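Long-range contacts in ATP grasp ligase (Microcystis aeruginosa MRC, PDB 5IG9), which probably acts as an ATP-dependent ligase of the ATP-grasp family, closing ester cross-links in the precursor peptide of a microviridin: residues I5-R10 against R31-R36; E13-V18 against W71-R76. All coordinates share one frame; numbering follows the deposited sequence.

Contact 1. Residues I5-R10 against R31-R36; sequences IVTFSR and RFDTDR
T7 and T34 meet where the parallel strands 3-7 and 29-33 leave their sheet; with helix 14-23 between them these strands make a beta-alpha-beta crossover of the Rossmann-like MvdD pre-ATP-grasp domain. I5 pairs with R31, V6 with F32 and T7 with D33, joined by F32 N to I5 O (2.9 Å) and T7 N to F32 O. T7 O then accepts two bonds from T34, the residue after D33, from N and from OG1 (2.7 Å each), which reach it from opposite faces of the carbonyl plane. T34 OG1 sits between its own backbone N and carbonyl carbon (chi1 53°), and the hydroxyl is also bonded to R76 N. The side chains of T34 and V6 cross at about a right angle, CG2 of T34 meeting CG1 of V6 at 3.6 Å, on the side where V6 and F32 pack against helix 87-107.

On the other face of the sheet, T7 and D33 lie side by side, pointing the same way. T7 OG1, anti to the backbone N, is bonded to D11, while CG2 rests against D33 OD1 and the extended chain of R31. R31 NE meets the syn lone pair of D33 OD1 at 2.8 Å in a nearly straight salt bridge (177°), the oxygen lying in the guanidinium plane. R31 NH2 makes a more bent bond to F8 O. R36 NH1 makes a second salt bridge, to D33 OD2, coming in on its anti side and somewhat out of the carboxylate plane; R36 NH2 forms a salt bridge with D57 and NE with E40. Two arginines would probably keep D33 ionised. Beyond the strands, F8 CB lies beside D35 OD1, and S9 N bonds that same oxygen from above the carboxylate plane, at 2.9 Å.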
loop_
_atom_site.group_PDB
_atom_site.type_symbol
_atom_site.label_atom_id
_atom_site.label_comp_id
_atom_site.label_asym_id
_atom_site.label_seq_id
_atom_site.Cartn_x
_atom_site.Cartn_y
_atom_site.Cartn_z
ATOM N N ILE A 5 -15.437 -12.528 3.552
ATOM C CA ILE A 5 -14.381 -13.086 2.717
ATOM C C ILE A 5 -14.152 -12.131 1.557
ATOM O O ILE A 5 -15.010 -11.980 0.679
ATOM C CB ILE A 5 -14.724 -14.497 2.228
ATOM C CG1 ILE A 5 -14.711 -15.460 3.412
ATOM C CG2 ILE A 5 -13.738 -14.947 1.167
ATOM C CD1 ILE A 5 -15.187 -16.841 3.086
ATOM N N VAL A 6 -12.986 -11.493 1.551
ATOM C CA VAL A 6 -12.650 -10.470 0.569
ATOM C C VAL A 6 -11.927 -11.157 -0.585
ATOM O O VAL A 6 -10.747 -11.488 -0.485
ATOM C CB VAL A 6 -11.801 -9.362 1.188
ATOM C CG1 VAL A 6 -11.562 -8.255 0.182
ATOM C CG2 VAL A 6 -12.476 -8.824 2.437
ATOM N N THR A 7 -12.641 -11.362 -1.691
ATOM C CA THR A 7 -12.083 -12.061 -2.841
ATOM C C THR A 7 -12.528 -11.396 -4.138
ATOM O O THR A 7 -12.806 -10.194 -4.159
ATOM C CB THR A 7 -12.501 -13.536 -2.827
ATOM O OG1 THR A 7 -12.072 -14.167 -4.037
ATOM C CG2 THR A 7 -14.012 -13.661 -2.707
ATOM N N PHE A 8 -12.582 -12.166 -5.223
ATOM C CA PHE A 8 -13.126 -11.690 -6.488
ATOM C C PHE A 8 -13.799 -12.863 -7.186
ATOM O O PHE A 8 -13.680 -14.014 -6.762
ATOM C CB PHE A 8 -12.046 -11.026 -7.361
ATOM C CG PHE A 8 -11.041 -11.980 -7.951
ATOM C CD1 PHE A 8 -10.220 -12.748 -7.141
ATOM C CD2 PHE A 8 -10.889 -12.075 -9.324
ATOM C CE1 PHE A 8 -9.293 -13.612 -7.690
ATOM C CE2 PHE A 8 -9.961 -12.933 -9.878
ATOM C CZ PHE A 8 -9.163 -13.703 -9.059
ATOM N N SER A 9 -14.524 -12.555 -8.264
ATOM C CA SER A 9 -15.410 -13.545 -8.872
ATOM C C SER A 9 -14.645 -14.690 -9.526
ATOM O O SER A 9 -15.132 -15.827 -9.537
ATOM C CB SER A 9 -16.323 -12.868 -9.896
ATOM O OG SER A 9 -15.566 -12.201 -10.890
ATOM N N ARG A 10 -13.462 -14.425 -10.079
ATOM C CA ARG A 10 -12.690 -15.450 -10.767
ATOM C C ARG A 10 -11.676 -16.139 -9.858
ATOM O O ARG A 10 -10.720 -16.745 -10.358
ATOM C CB ARG A 10 -11.984 -14.855 -11.989
ATOM C CG ARG A 10 -12.921 -14.329 -13.071
ATOM C CD ARG A 10 -12.147 -13.857 -14.298
ATOM N NE ARG A 10 -12.205 -14.809 -15.406
ATOM C CZ ARG A 10 -11.285 -15.737 -15.654
ATOM N NH1 ARG A 10 -10.222 -15.850 -14.870
ATOM N NH2 ARG A 10 -11.426 -16.553 -16.691
ATOM N N ARG A 31 -19.483 -13.971 0.956
ATOM C CA ARG A 31 -18.463 -13.802 -0.073
ATOM C C ARG A 31 -18.631 -12.442 -0.740
ATOM O O ARG A 31 -19.691 -12.151 -1.305
ATOM C CB ARG A 31 -18.547 -14.917 -1.115
ATOM C CG ARG A 31 -17.707 -14.651 -2.356
ATOM C CD ARG A 31 -17.537 -15.897 -3.202
ATOM N NE ARG A 31 -16.746 -15.627 -4.395
ATOM C CZ ARG A 31 -16.202 -16.568 -5.156
ATOM N NH1 ARG A 31 -16.362 -17.845 -4.841
ATOM N NH2 ARG A 31 -15.492 -16.236 -6.226
ATOM N N PHE A 32 -17.583 -11.628 -0.696
ATOM C CA PHE A 32 -17.593 -10.282 -1.264
ATOM C C PHE A 32 -16.621 -10.248 -2.440
ATOM O O PHE A 32 -15.404 -10.195 -2.246
ATOM C CB PHE A 32 -17.223 -9.249 -0.202
ATOM C CG PHE A 32 -17.087 -7.845 -0.732
ATOM C CD1 PHE A 32 -18.020 -7.327 -1.616
ATOM C CD2 PHE A 32 -16.040 -7.035 -0.322
ATOM C CE1 PHE A 32 -17.900 -6.031 -2.098
ATOM C CE2 PHE A 32 -15.917 -5.739 -0.798
ATOM C CZ PHE A 32 -16.849 -5.238 -1.687
ATOM N N ASP A 33 -17.160 -10.272 -3.658
ATOM C CA ASP A 33 -16.339 -10.221 -4.866
ATOM C C ASP A 33 -15.986 -8.768 -5.145
ATOM O O ASP A 33 -16.831 -7.978 -5.576
ATOM C CB ASP A 33 -17.065 -10.861 -6.044
ATOM C CG ASP A 33 -17.267 -12.355 -5.861
ATOM O OD1 ASP A 33 -16.437 -12.990 -5.176
ATOM O OD2 ASP A 33 -18.257 -12.894 -6.399
ATOM N N THR A 34 -14.722 -8.412 -4.901
ATOM C CA THR A 34 -14.304 -7.021 -5.029
ATOM C C THR A 34 -14.370 -6.535 -6.470
ATOM O O THR A 34 -14.583 -5.343 -6.710
ATOM C CB THR A 34 -12.889 -6.842 -4.476
ATOM O OG1 THR A 34 -12.008 -7.785 -5.099
ATOM C CG2 THR A 34 -12.872 -7.059 -2.974
ATOM N N ASP A 35 -14.193 -7.434 -7.441
ATOM C CA ASP A 35 -14.222 -7.014 -8.837
ATOM C C ASP A 35 -15.631 -6.704 -9.323
ATOM O O ASP A 35 -15.785 -5.977 -10.311
ATOM C CB ASP A 35 -13.581 -8.080 -9.725
ATOM C CG ASP A 35 -14.321 -9.400 -9.679
ATOM O OD1 ASP A 35 -14.868 -9.741 -8.610
ATOM O OD2 ASP A 35 -14.356 -10.097 -10.714
ATOM N N ARG A 36 -16.657 -7.226 -8.655
ATOM C CA ARG A 36 -18.041 -6.948 -9.011
ATOM C C ARG A 36 -18.595 -5.726 -8.290
ATOM O O ARG A 36 -19.813 -5.520 -8.283
ATOM C CB ARG A 36 -18.904 -8.182 -8.736
ATOM C CG ARG A 36 -18.514 -9.366 -9.608
ATOM C CD ARG A 36 -19.324 -10.613 -9.311
ATOM N NE ARG A 36 -20.733 -10.324 -9.082
ATOM C CZ ARG A 36 -21.369 -10.597 -7.948
ATOM N NH1 ARG A 36 -20.719 -11.176 -6.948
ATOM N NH2 ARG A 36 -22.657 -10.302 -7.815
#

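Contact 2. Residues E13-V18 against W71-R76; sequences ESIPLV and WYRRMR
V18 and I15, one turn apart on helix 14-23, press on the six-membered end of the W71 indole. V18 comes in obliquely: CG2 lies 3.5 Å from W71 CH2 and equally near CZ3, CB lies next to CZ3, and CG1 reaches CZ3 and CE3 about equally. With CG1 anti to the backbone N (chi1 173°) and CG2 beside it, both methyls reach the ring. An alanine here, keeping only CB near CZ3, would probably take away the methyl contacts to CH2 and CE3 and open a gap between helix and indole. I15 CD1 lies 3.9 Å from W71 CZ3 and also touches R73 CG, filling the angle between the two side chains. S14 O lies near the indole plane at its edge.

R73 folds back on W71: its CB stands 3.9 Å above the centre of one face of the ring. The arginine chain then bends at chi2 (65°), and its guanidinium is layered between two groups. S14 CB covers one face, offset toward the rim, and R74 CZ lies over the centre of the other, 3.7 Å from the plane. The approach of S14 OG to R73 NH2 is too poorly angled for a hydrogen bond; the hydroxyl is bonded to N12 instead. R73 NE bridges to D11 and NH2 to E300, whose OE2 also takes R74 NH2, so the acidic partners would be expected to ease the repulsion between the two stacked arginines.

The contact ties the start of helix 14-23 to strand 69-72 and the loop that follows it. I15 reaches T7 and W71 reaches I5 on the neighbouring strand 3-7, while helix 313-323 closes over V18 through S314 and over W71 through I317 and L321.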
loop_
_atom_site.group_PDB
_atom_site.type_symbol
_atom_site.label_atom_id
_atom_site.label_comp_id
_atom_site.label_asym_id
_atom_site.label_seq_id
_atom_site.Cartn_x
_atom_site.Cartn_y
_atom_site.Cartn_z
ATOM N N GLU A 13 -10.697 -22.505 -6.221
ATOM C CA GLU A 13 -11.449 -23.387 -5.340
ATOM C C GLU A 13 -11.118 -23.187 -3.868
ATOM O O GLU A 13 -11.678 -23.894 -3.022
ATOM C CB GLU A 13 -11.202 -24.850 -5.727
ATOM C CG GLU A 13 -11.370 -25.158 -7.216
ATOM C CD GLU A 13 -10.163 -24.747 -8.054
ATOM O OE1 GLU A 13 -9.022 -24.839 -7.553
ATOM O OE2 GLU A 13 -10.360 -24.322 -9.214
ATOM N N SER A 14 -10.225 -22.252 -3.537
ATOM C CA SER A 14 -9.923 -22.000 -2.134
ATOM C C SER A 14 -11.133 -21.422 -1.411
ATOM O O SER A 14 -11.358 -21.716 -0.231
ATOM C CB SER A 14 -8.732 -21.048 -2.017
ATOM O OG SER A 14 -7.841 -21.214 -3.106
ATOM N N ILE A 15 -11.926 -20.605 -2.104
ATOM C CA ILE A 15 -13.087 -19.942 -1.514
ATOM C C ILE A 15 -14.140 -20.966 -1.095
ATOM O O ILE A 15 -14.522 -20.982 0.085
ATOM C CB ILE A 15 -13.675 -18.898 -2.476
ATOM C CG1 ILE A 15 -12.577 -17.966 -2.975
ATOM C CG2 ILE A 15 -14.768 -18.102 -1.782
ATOM C CD1 ILE A 15 -11.858 -17.255 -1.860
ATOM N N PRO A 16 -14.643 -21.832 -1.989
ATOM C CA PRO A 16 -15.651 -22.805 -1.538
ATOM C C PRO A 16 -15.115 -23.789 -0.517
ATOM O O PRO A 16 -15.890 -24.306 0.298
ATOM C CB PRO A 16 -16.069 -23.507 -2.836
ATOM C CG PRO A 16 -14.896 -23.381 -3.718
ATOM C CD PRO A 16 -14.321 -22.028 -3.416
ATOM N N LEU A 17 -13.810 -24.064 -0.535
ATOM C CA LEU A 17 -13.226 -24.943 0.472
ATOM C C LEU A 17 -13.346 -24.341 1.866
ATOM O O LEU A 17 -13.574 -25.063 2.846
ATOM C CB LEU A 17 -11.763 -25.219 0.135
ATOM C CG LEU A 17 -11.473 -26.425 -0.752
ATOM C CD1 LEU A 17 -10.089 -26.299 -1.354
ATOM C CD2 LEU A 17 -11.587 -27.703 0.060
ATOM N N VAL A 18 -13.208 -23.020 1.974
ATOM C CA VAL A 18 -13.228 -22.367 3.278
ATOM C C VAL A 18 -14.656 -22.118 3.743
ATOM O O VAL A 18 -14.980 -22.318 4.920
ATOM C CB VAL A 18 -12.416 -21.061 3.233
ATOM C CG1 VAL A 18 -12.568 -20.298 4.541
ATOM C CG2 VAL A 18 -10.956 -21.364 2.959
ATOM N N TRP A 71 -11.496 -12.414 6.145
ATOM C CA TRP A 71 -10.441 -13.094 5.402
ATOM C C TRP A 71 -9.976 -12.161 4.289
ATOM O O TRP A 71 -10.651 -12.015 3.264
ATOM C CB TRP A 71 -10.925 -14.427 4.838
ATOM C CG TRP A 71 -9.808 -15.266 4.297
ATOM C CD1 TRP A 71 -8.478 -15.146 4.588
ATOM C CD2 TRP A 71 -9.918 -16.349 3.366
ATOM N NE1 TRP A 71 -7.758 -16.090 3.899
ATOM C CE2 TRP A 71 -8.618 -16.839 3.140
ATOM C CE3 TRP A 71 -10.992 -16.953 2.703
ATOM C CZ2 TRP A 71 -8.363 -17.905 2.280
ATOM C CZ3 TRP A 71 -10.736 -18.009 1.850
ATOM C CH2 TRP A 71 -9.433 -18.474 1.646
ATOM N N TYR A 72 -8.824 -11.527 4.498
ATOM C CA TYR A 72 -8.249 -10.588 3.535
ATOM C C TYR A 72 -7.553 -11.407 2.451
ATOM O O TYR A 72 -6.328 -11.551 2.415
ATOM C CB TYR A 72 -7.298 -9.629 4.243
ATOM C CG TYR A 72 -6.868 -8.430 3.433
ATOM C CD1 TYR A 72 -7.803 -7.607 2.818
ATOM C CD2 TYR A 72 -5.525 -8.105 3.306
ATOM C CE1 TYR A 72 -7.409 -6.506 2.087
ATOM C CE2 TYR A 72 -5.121 -7.007 2.578
ATOM C CZ TYR A 72 -6.066 -6.208 1.971
ATOM O OH TYR A 72 -5.668 -5.110 1.243
ATOM N N ARG A 73 -8.366 -11.952 1.548
ATOM C CA ARG A 73 -7.907 -12.961 0.582
ATOM C C ARG A 73 -7.438 -12.319 -0.722
ATOM O O ARG A 73 -6.233 -12.200 -0.961
ATOM C CB ARG A 73 -9.021 -13.989 0.356
ATOM C CG ARG A 73 -8.899 -14.855 -0.889
ATOM C CD ARG A 73 -7.696 -15.772 -0.856
ATOM N NE ARG A 73 -7.622 -16.552 -2.087
ATOM C CZ ARG A 73 -6.631 -17.380 -2.390
ATOM N NH1 ARG A 73 -5.617 -17.541 -1.550
ATOM N NH2 ARG A 73 -6.656 -18.045 -3.536
ATOM N N ARG A 74 -8.377 -11.896 -1.572
ATOM C CA ARG A 74 -8.052 -11.370 -2.891
ATOM C C ARG A 74 -8.666 -9.992 -3.063
ATOM O O ARG A 74 -9.827 -9.771 -2.713
ATOM C CB ARG A 74 -8.536 -12.310 -4.002
ATOM C CG ARG A 74 -7.412 -12.938 -4.810
ATOM C CD ARG A 74 -6.179 -13.140 -3.950
ATOM N NE ARG A 74 -5.393 -14.290 -4.372
ATOM C CZ ARG A 74 -4.303 -14.716 -3.744
ATOM N NH1 ARG A 74 -3.870 -14.079 -2.664
ATOM N NH2 ARG A 74 -3.648 -15.776 -4.191
ATOM N N MET A 75 -7.883 -9.066 -3.608
ATOM C CA MET A 75 -8.290 -7.670 -3.739
ATOM C C MET A 75 -8.203 -7.270 -5.209
ATOM O O MET A 75 -7.132 -6.893 -5.693
ATOM C CB MET A 75 -7.421 -6.770 -2.866
ATOM C CG MET A 75 -7.485 -7.096 -1.380
ATOM S SD MET A 75 -6.606 -8.600 -0.903
ATOM C CE MET A 75 -4.957 -8.247 -1.504
ATOM N N ARG A 76 -9.330 -7.346 -5.917
ATOM C CA ARG A 76 -9.384 -6.945 -7.318
ATOM C C ARG A 76 -10.431 -5.855 -7.522
ATOM O O ARG A 76 -11.404 -6.052 -8.255
ATOM C CB ARG A 76 -9.678 -8.153 -8.207
ATOM C CG ARG A 76 -8.683 -9.290 -8.050
ATOM C CD ARG A 76 -7.274 -8.828 -8.371
ATOM N NE ARG A 76 -6.277 -9.786 -7.910
ATOM C CZ ARG A 76 -5.809 -10.788 -8.643
ATOM N NH1 ARG A 76 -6.244 -10.966 -9.883
ATOM N NH2 ARG A 76 -4.903 -11.614 -8.136
#

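Contacts 1 and 2 adjoin, their centres about 8 Å apart, and both reach the parallel sheet, in which strand 3-7 lies between 29-33 and 69-72. Contact 1 joins an outermost strand of that sheet to its neighbour and is partly buried; it is dominated by backbone pairing and by a charged network at the strand ends. Contact 2 is buried and sets a helix against the sheet, with no hydrogen bond between its segments, only apolar packing and a layered arginine. The two are linked directly: V6 O probably accepts a hydrogen bond from R74 N, and D35 CB packs on R76 O. D11 serves both, through T7 and R73.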